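Local coordinates for protein Ceg4 (Legionella pneumophila subsp. pneumophila, PDB 6AOK) that dephosphorylates phosphotyrosine as a HAD-like phosphatase effector and attenuates the activation of eukaryotic MAPK pathways, at residues F33-Q38 against Y44-E49; V94-E99 against F199-Y204. All blocks are in the same frame, centred on the assembly; numbering follows the deposited sequence.

Interaction 1. Residues F33-Q38 against Y44-E49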
loop_
_atom_site.group_PDB
_atom_site.type_symbol
_atom_site.label_atom_id
_atom_site.label_comp_id
_atom_site.label_asym_id
_atom_site.label_seq_id
_atom_site.Cartn_x
_atom_site.Cartn_y
_atom_site.Cartn_z
ATOM N N PHE A 33 2.761 17.880 -1.630
ATOM C CA PHE A 33 2.801 19.338 -1.744
ATOM C C PHE A 33 2.303 19.845 -3.089
ATOM O O PHE A 33 2.363 21.056 -3.345
ATOM C CB PHE A 33 4.238 19.818 -1.477
ATOM C CG PHE A 33 4.818 19.264 -0.155
ATOM C CD1 PHE A 33 4.299 19.699 1.076
ATOM C CD2 PHE A 33 5.813 18.315 -0.149
ATOM C CE1 PHE A 33 4.800 19.182 2.313
ATOM C CE2 PHE A 33 6.329 17.805 1.073
ATOM C CZ PHE A 33 5.826 18.230 2.272
ATOM N N THR A 34 1.807 18.962 -3.950
ATOM C CA THR A 34 1.290 19.378 -5.244
ATOM C C THR A 34 -0.063 20.060 -5.084
ATOM O O THR A 34 -0.793 19.819 -4.111
ATOM C CB THR A 34 1.131 18.170 -6.182
ATOM O OG1 THR A 34 0.174 17.245 -5.614
ATOM C CG2 THR A 34 2.445 17.484 -6.387
ATOM N N GLU A 35 -0.447 20.853 -6.105
ATOM C CA GLU A 35 -1.789 21.435 -6.057
ATOM C C GLU A 35 -2.833 20.335 -5.968
ATOM O O GLU A 35 -3.806 20.469 -5.223
ATOM C CB GLU A 35 -2.093 22.316 -7.264
ATOM C CG GLU A 35 -1.256 23.557 -7.373
ATOM C CD GLU A 35 -1.494 24.534 -6.229
ATOM O OE1 GLU A 35 -2.604 24.611 -5.683
ATOM O OE2 GLU A 35 -0.535 25.220 -5.867
ATOM N N PHE A 36 -2.637 19.227 -6.695
ATOM C CA PHE A 36 -3.662 18.191 -6.709
ATOM C C PHE A 36 -3.893 17.607 -5.327
ATOM O O PHE A 36 -5.020 17.566 -4.855
ATOM C CB PHE A 36 -3.331 17.071 -7.696
ATOM C CG PHE A 36 -4.334 15.953 -7.621
ATOM C CD1 PHE A 36 -5.678 16.194 -7.925
ATOM C CD2 PHE A 36 -3.962 14.703 -7.167
ATOM C CE1 PHE A 36 -6.625 15.163 -7.829
ATOM C CE2 PHE A 36 -4.906 13.642 -7.064
ATOM C CZ PHE A 36 -6.226 13.880 -7.400
ATOM N N TYR A 37 -2.839 17.180 -4.643
ATOM C CA TYR A 37 -3.029 16.650 -3.297
ATOM C C TYR A 37 -3.632 17.704 -2.366
ATOM O O TYR A 37 -4.534 17.415 -1.554
ATOM C CB TYR A 37 -1.691 16.183 -2.756
ATOM C CG TYR A 37 -1.767 15.434 -1.453
ATOM C CD1 TYR A 37 -1.844 16.114 -0.231
ATOM C CD2 TYR A 37 -1.759 14.048 -1.449
ATOM C CE1 TYR A 37 -1.918 15.394 0.969
ATOM C CE2 TYR A 37 -1.814 13.324 -0.270
ATOM C CZ TYR A 37 -1.900 13.992 0.924
ATOM O OH TYR A 37 -1.981 13.268 2.092
ATOM N N GLN A 38 -3.121 18.920 -2.440
ATOM C CA GLN A 38 -3.607 19.972 -1.544
ATOM C C GLN A 38 -5.069 20.283 -1.809
ATOM O O GLN A 38 -5.804 20.675 -0.882
ATOM C CB GLN A 38 -2.745 21.237 -1.710
ATOM C CG GLN A 38 -1.301 20.985 -1.153
ATOM C CD GLN A 38 -1.262 21.045 0.360
ATOM O OE1 GLN A 38 -1.941 21.863 0.996
ATOM N NE2 GLN A 38 -0.426 20.263 0.930
ATOM N N TYR A 44 -8.808 24.210 1.158
ATOM C CA TYR A 44 -7.856 24.424 0.081
ATOM C C TYR A 44 -7.976 25.788 -0.559
ATOM O O TYR A 44 -9.068 26.243 -0.905
ATOM C CB TYR A 44 -8.100 23.374 -1.012
ATOM C CG TYR A 44 -7.346 23.643 -2.288
ATOM C CD1 TYR A 44 -5.953 23.575 -2.307
ATOM C CD2 TYR A 44 -8.029 23.864 -3.491
ATOM C CE1 TYR A 44 -5.236 23.730 -3.497
ATOM C CE2 TYR A 44 -7.318 24.060 -4.693
ATOM C CZ TYR A 44 -5.931 23.964 -4.686
ATOM O OH TYR A 44 -5.204 24.150 -5.860
ATOM N N LYS A 45 -6.837 26.412 -0.773
ATOM C CA LYS A 45 -6.747 27.634 -1.539
ATOM C C LYS A 45 -5.618 27.438 -2.519
ATOM O O LYS A 45 -4.552 26.951 -2.145
ATOM C CB LYS A 45 -6.499 28.848 -0.642
ATOM C CG LYS A 45 -7.659 29.122 0.283
ATOM C CD LYS A 45 -7.478 30.463 0.953
ATOM C CE LYS A 45 -6.161 30.513 1.736
ATOM N NZ LYS A 45 -5.508 31.847 1.546
ATOM N N LYS A 46 -5.873 27.777 -3.773
ATOM C CA LYS A 46 -4.895 27.550 -4.815
ATOM C C LYS A 46 -3.569 28.234 -4.489
ATOM O O LYS A 46 -3.541 29.392 -4.057
ATOM C CB LYS A 46 -5.444 28.069 -6.129
ATOM C CG LYS A 46 -4.574 27.695 -7.300
ATOM C CD LYS A 46 -5.376 27.517 -8.595
ATOM C CE LYS A 46 -4.614 26.560 -9.530
ATOM N NZ LYS A 46 -4.771 26.848 -11.007
ATOM N N ASP A 47 -2.471 27.497 -4.678
ATOM C CA ASP A 47 -1.120 27.993 -4.442
ATOM C C ASP A 47 -0.854 28.285 -2.968
ATOM O O ASP A 47 0.050 29.085 -2.637
ATOM C CB ASP A 47 -0.852 29.246 -5.290
ATOM C CG ASP A 47 0.589 29.380 -5.656
ATOM O OD1 ASP A 47 1.289 28.329 -5.692
ATOM O OD2 ASP A 47 1.027 30.542 -5.865
ATOM N N VAL A 48 -1.651 27.687 -2.069
ATOM C CA VAL A 48 -1.395 27.699 -0.632
ATOM C C VAL A 48 -1.269 26.261 -0.185
ATOM O O VAL A 48 -2.067 25.421 -0.602
ATOM C CB VAL A 48 -2.510 28.399 0.164
ATOM C CG1 VAL A 48 -2.168 28.357 1.663
ATOM C CG2 VAL A 48 -2.707 29.867 -0.326
ATOM N N GLU A 49 -0.277 25.963 0.635
ATOM C CA GLU A 49 -0.137 24.619 1.184
ATOM C C GLU A 49 -0.595 24.586 2.637
ATOM O O GLU A 49 -0.285 25.478 3.409
ATOM C CB GLU A 49 1.324 24.142 1.079
ATOM C CG GLU A 49 1.733 23.763 -0.340
ATOM C CD GLU A 49 3.216 23.995 -0.604
ATOM O OE1 GLU A 49 4.024 23.719 0.295
ATOM O OE2 GLU A 49 3.573 24.495 -1.693
HETATM O O HOH W 1 -1.282 24.215 -2.936
HETATM O O HOH W 2 1.874 25.569 -3.895
#
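Glu35 lies opposite the backbone of Asp47, their CA atoms 6.8 Å apart, where the first turn of helix 35-39 meets the irregular chain of residues 44-49. That chain makes a type II turn from Lys45 to Val48, presenting the amide of Asp47 to the helix, while Thr34 caps the helix through OG1, which accepts from Tyr37 N. The carboxylate of Glu35 joins the two segments. Bent at chi2 (-65°), its chain swings the end toward the turn, where OE1 takes two bonds. Tyr44 OH donates to the anti lone pair of Glu35 OE1 at 2.6 Å, and Asp47 N reaches the syn side of Glu35 OE1 at 3.1 Å along a nearly straight N-H. This double grip fixes the rotation of the carboxylate. Asp47 OD1 lies 3.6 Å from Glu35 OE2, a like-charge approach that probably raises the proton affinity of both groups somewhat. Further along, the Tyr44 ring lies alongside the helix, its CD1 3.2 Å from Gln38 O. Gln38 OE1 packs against Glu49 CA at 3.3 Å while accepting from Gln50 N, and its NE2 donates to Val32 O. The contact lies at the protein surface, in the segment between strand 13-17 and helix 60-71, probably part of a HAD-type cap insertion; from the same short helix, Phe36 meets Phe67 of helix 60-71 edge-to-face and Tyr37 packs on Tyr118 of helix 116-125.

Interaction 2. Residues V94-E99 against F199-Y204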
loop_
_atom_site.group_PDB
_atom_site.type_symbol
_atom_site.label_atom_id
_atom_site.label_comp_id
_atom_site.label_asym_id
_atom_site.label_seq_id
_atom_site.Cartn_x
_atom_site.Cartn_y
_atom_site.Cartn_z
ATOM N N VAL A 94 -2.236 -2.573 -9.473
ATOM C CA VAL A 94 -3.677 -2.797 -9.321
ATOM C C VAL A 94 -3.998 -4.287 -9.333
ATOM O O VAL A 94 -4.741 -4.782 -8.483
ATOM C CB VAL A 94 -4.445 -2.050 -10.422
ATOM C CG1 VAL A 94 -5.887 -2.566 -10.513
ATOM C CG2 VAL A 94 -4.421 -0.549 -10.148
ATOM N N ALA A 95 -3.450 -5.033 -10.303
ATOM C CA ALA A 95 -3.747 -6.463 -10.365
ATOM C C ALA A 95 -3.220 -7.199 -9.127
ATOM O O ALA A 95 -3.860 -8.140 -8.622
ATOM C CB ALA A 95 -3.168 -7.076 -11.647
ATOM N N PHE A 96 -2.036 -6.823 -8.653
ATOM C CA PHE A 96 -1.494 -7.432 -7.442
ATOM C C PHE A 96 -2.425 -7.249 -6.243
ATOM O O PHE A 96 -2.753 -8.226 -5.543
ATOM C CB PHE A 96 -0.142 -6.821 -7.109
ATOM C CG PHE A 96 0.478 -7.369 -5.850
ATOM C CD1 PHE A 96 1.230 -8.529 -5.870
ATOM C CD2 PHE A 96 0.318 -6.696 -4.633
ATOM C CE1 PHE A 96 1.830 -8.994 -4.682
ATOM C CE2 PHE A 96 0.865 -7.170 -3.490
ATOM C CZ PHE A 96 1.638 -8.311 -3.507
ATOM N N PHE A 97 -2.860 -6.004 -5.991
ATOM C CA PHE A 97 -3.742 -5.751 -4.854
ATOM C C PHE A 97 -5.118 -6.377 -5.006
ATOM O O PHE A 97 -5.693 -6.810 -4.004
ATOM C CB PHE A 97 -3.817 -4.243 -4.589
ATOM C CG PHE A 97 -2.575 -3.770 -3.941
ATOM C CD1 PHE A 97 -2.333 -4.088 -2.613
ATOM C CD2 PHE A 97 -1.577 -3.155 -4.667
ATOM C CE1 PHE A 97 -1.139 -3.738 -2.002
ATOM C CE2 PHE A 97 -0.352 -2.799 -4.065
ATOM C CZ PHE A 97 -0.140 -3.103 -2.719
ATOM N N HIS A 98 -5.670 -6.477 -6.221
ATOM C CA HIS A 98 -6.900 -7.246 -6.341
ATOM C C HIS A 98 -6.665 -8.686 -5.909
ATOM O O HIS A 98 -7.515 -9.294 -5.259
ATOM C CB HIS A 98 -7.458 -7.226 -7.777
ATOM C CG HIS A 98 -8.238 -5.984 -8.115
ATOM N ND1 HIS A 98 -9.282 -5.517 -7.338
ATOM C CD2 HIS A 98 -8.101 -5.098 -9.135
ATOM C CE1 HIS A 98 -9.763 -4.403 -7.871
ATOM N NE2 HIS A 98 -9.080 -4.142 -8.978
ATOM N N GLU A 99 -5.523 -9.256 -6.254
ATOM C CA GLU A 99 -5.279 -10.629 -5.828
ATOM C C GLU A 99 -5.112 -10.722 -4.302
ATOM O O GLU A 99 -5.713 -11.584 -3.644
ATOM C CB GLU A 99 -4.046 -11.168 -6.525
ATOM C CG GLU A 99 -3.692 -12.527 -6.047
ATOM C CD GLU A 99 -4.613 -13.573 -6.625
ATOM O OE1 GLU A 99 -5.139 -13.391 -7.756
ATOM O OE2 GLU A 99 -4.815 -14.584 -5.938
ATOM N N PHE A 199 9.429 -1.403 -9.291
ATOM C CA PHE A 199 8.950 -2.607 -8.620
ATOM C C PHE A 199 8.205 -3.500 -9.625
ATOM O O PHE A 199 7.326 -3.016 -10.352
ATOM C CB PHE A 199 8.035 -2.232 -7.472
ATOM C CG PHE A 199 8.736 -1.565 -6.335
ATOM C CD1 PHE A 199 8.903 -0.166 -6.323
ATOM C CD2 PHE A 199 9.256 -2.307 -5.304
ATOM C CE1 PHE A 199 9.563 0.475 -5.239
ATOM C CE2 PHE A 199 9.928 -1.652 -4.237
ATOM C CZ PHE A 199 10.050 -0.271 -4.219
ATOM N N GLU A 200 8.528 -4.797 -9.633
ATOM C CA GLU A 200 7.978 -5.761 -10.590
ATOM C C GLU A 200 6.710 -6.389 -9.999
ATOM O O GLU A 200 6.648 -7.572 -9.644
ATOM C CB GLU A 200 9.019 -6.824 -10.921
ATOM C CG GLU A 200 10.260 -6.279 -11.607
ATOM C CD GLU A 200 11.280 -7.364 -12.019
ATOM O OE1 GLU A 200 10.865 -8.516 -12.330
ATOM O OE2 GLU A 200 12.493 -7.038 -12.076
ATOM N N TRP A 201 5.678 -5.561 -9.880
ATOM C CA TRP A 201 4.443 -6.020 -9.262
ATOM C C TRP A 201 3.900 -7.271 -9.934
ATOM O O TRP A 201 3.269 -8.106 -9.272
ATOM C CB TRP A 201 3.404 -4.899 -9.308
ATOM C CG TRP A 201 3.744 -3.789 -8.356
ATOM C CD1 TRP A 201 4.201 -2.545 -8.686
ATOM C CD2 TRP A 201 3.672 -3.821 -6.918
ATOM N NE1 TRP A 201 4.406 -1.808 -7.555
ATOM C CE2 TRP A 201 4.091 -2.565 -6.457
ATOM C CE3 TRP A 201 3.265 -4.792 -5.981
ATOM C CZ2 TRP A 201 4.118 -2.228 -5.094
ATOM C CZ3 TRP A 201 3.311 -4.463 -4.612
ATOM C CH2 TRP A 201 3.732 -3.177 -4.192
ATOM N N SER A 202 4.115 -7.438 -11.248
ATOM C CA SER A 202 3.535 -8.634 -11.849
ATOM C C SER A 202 4.307 -9.885 -11.431
ATOM O O SER A 202 3.724 -10.987 -11.334
ATOM C CB SER A 202 3.476 -8.511 -13.366
ATOM O OG SER A 202 4.784 -8.502 -13.889
ATOM N N GLN A 203 5.602 -9.737 -11.155
ATOM C CA GLN A 203 6.358 -10.866 -10.625
ATOM C C GLN A 203 5.933 -11.204 -9.197
ATOM O O GLN A 203 5.840 -12.387 -8.841
ATOM C CB GLN A 203 7.851 -10.569 -10.669
ATOM C CG GLN A 203 8.706 -11.719 -10.140
ATOM C CD GLN A 203 8.629 -12.982 -11.029
ATOM O OE1 GLN A 203 8.259 -14.075 -10.568
ATOM N NE2 GLN A 203 8.966 -12.821 -12.305
ATOM N N TYR A 204 5.689 -10.185 -8.359
ATOM C CA TYR A 204 5.290 -10.458 -6.972
ATOM C C TYR A 204 3.928 -11.128 -6.941
ATOM O O TYR A 204 3.703 -12.024 -6.132
ATOM C CB TYR A 204 5.256 -9.189 -6.112
ATOM C CG TYR A 204 6.448 -8.274 -6.319
ATOM C CD1 TYR A 204 7.690 -8.777 -6.648
ATOM C CD2 TYR A 204 6.312 -6.912 -6.207
ATOM C CE1 TYR A 204 8.765 -7.926 -6.885
ATOM C CE2 TYR A 204 7.377 -6.068 -6.412
ATOM C CZ TYR A 204 8.578 -6.556 -6.766
ATOM O OH TYR A 204 9.627 -5.689 -7.009
#
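Phe96 points from helix 91-100 straight at the start of helix 201-211, its CA 6.4 Å from that of Trp201. With CG anti to the backbone N (chi1 179°), its ring is carried out between the two helices. The CE3-CZ3 side of the indole lies over one face, near the rim, with Trp201 CZ3 3.7 Å from Phe96 CD2; the planes are inclined by 55°. Farther round the same ring, Phe96 CE1 meets Tyr204 CB at 3.7 Å, one helical turn beyond Trp201. Phe97 follows, its ring end turning toward the tryptophan. Phe97 CE2 comes over a face of the indole, 4.1 Å from Trp201 CZ3, while Phe96 CD2 sits above the centre of the Phe97 ring. The three rings thus form a buried aromatic cluster. Trp201 NE1 donates to Thr22 O, which ties the indole to the loop after strand 13-17, and Phe97 meets Phe123 edge-to-face. Helix 201-211 rests on strand 161-165 through Trp201 and Tyr204 against Leu165, and helix 91-100 packs on helix 201-211 in the Rossmann-like HAD core. Trp201, its side chain about 10 Å from the magnesium ion, touches what is probably the DxDx(T/V) motif, whose Asp18 and Asp20 bind the metal.

How the interactions relate
From the N terminus the chain runs through strand 13-17, which leads to the magnesium-binding Asp18 and Asp20, and then enters interaction 1. This closes a local loop, with five residues between 33-38 and 44-49. Helix 60-71 follows before helix 91-100 opens interaction 2, which is closed only by 199-204, about a hundred residues later. Between these ends lie four of the five sheet strands and the metal ligand Asp167. Both contacts, in series and neither nested nor crossing, belong to the N-terminal HAD-like phosphatase part of Ceg4; the centres of interactions 1 and 2 are about 31 Å apart. Interaction 1 shapes a peripheral region following strand 13-17, whereas interaction 2 joins helices 91-100 and 201-211 within the core.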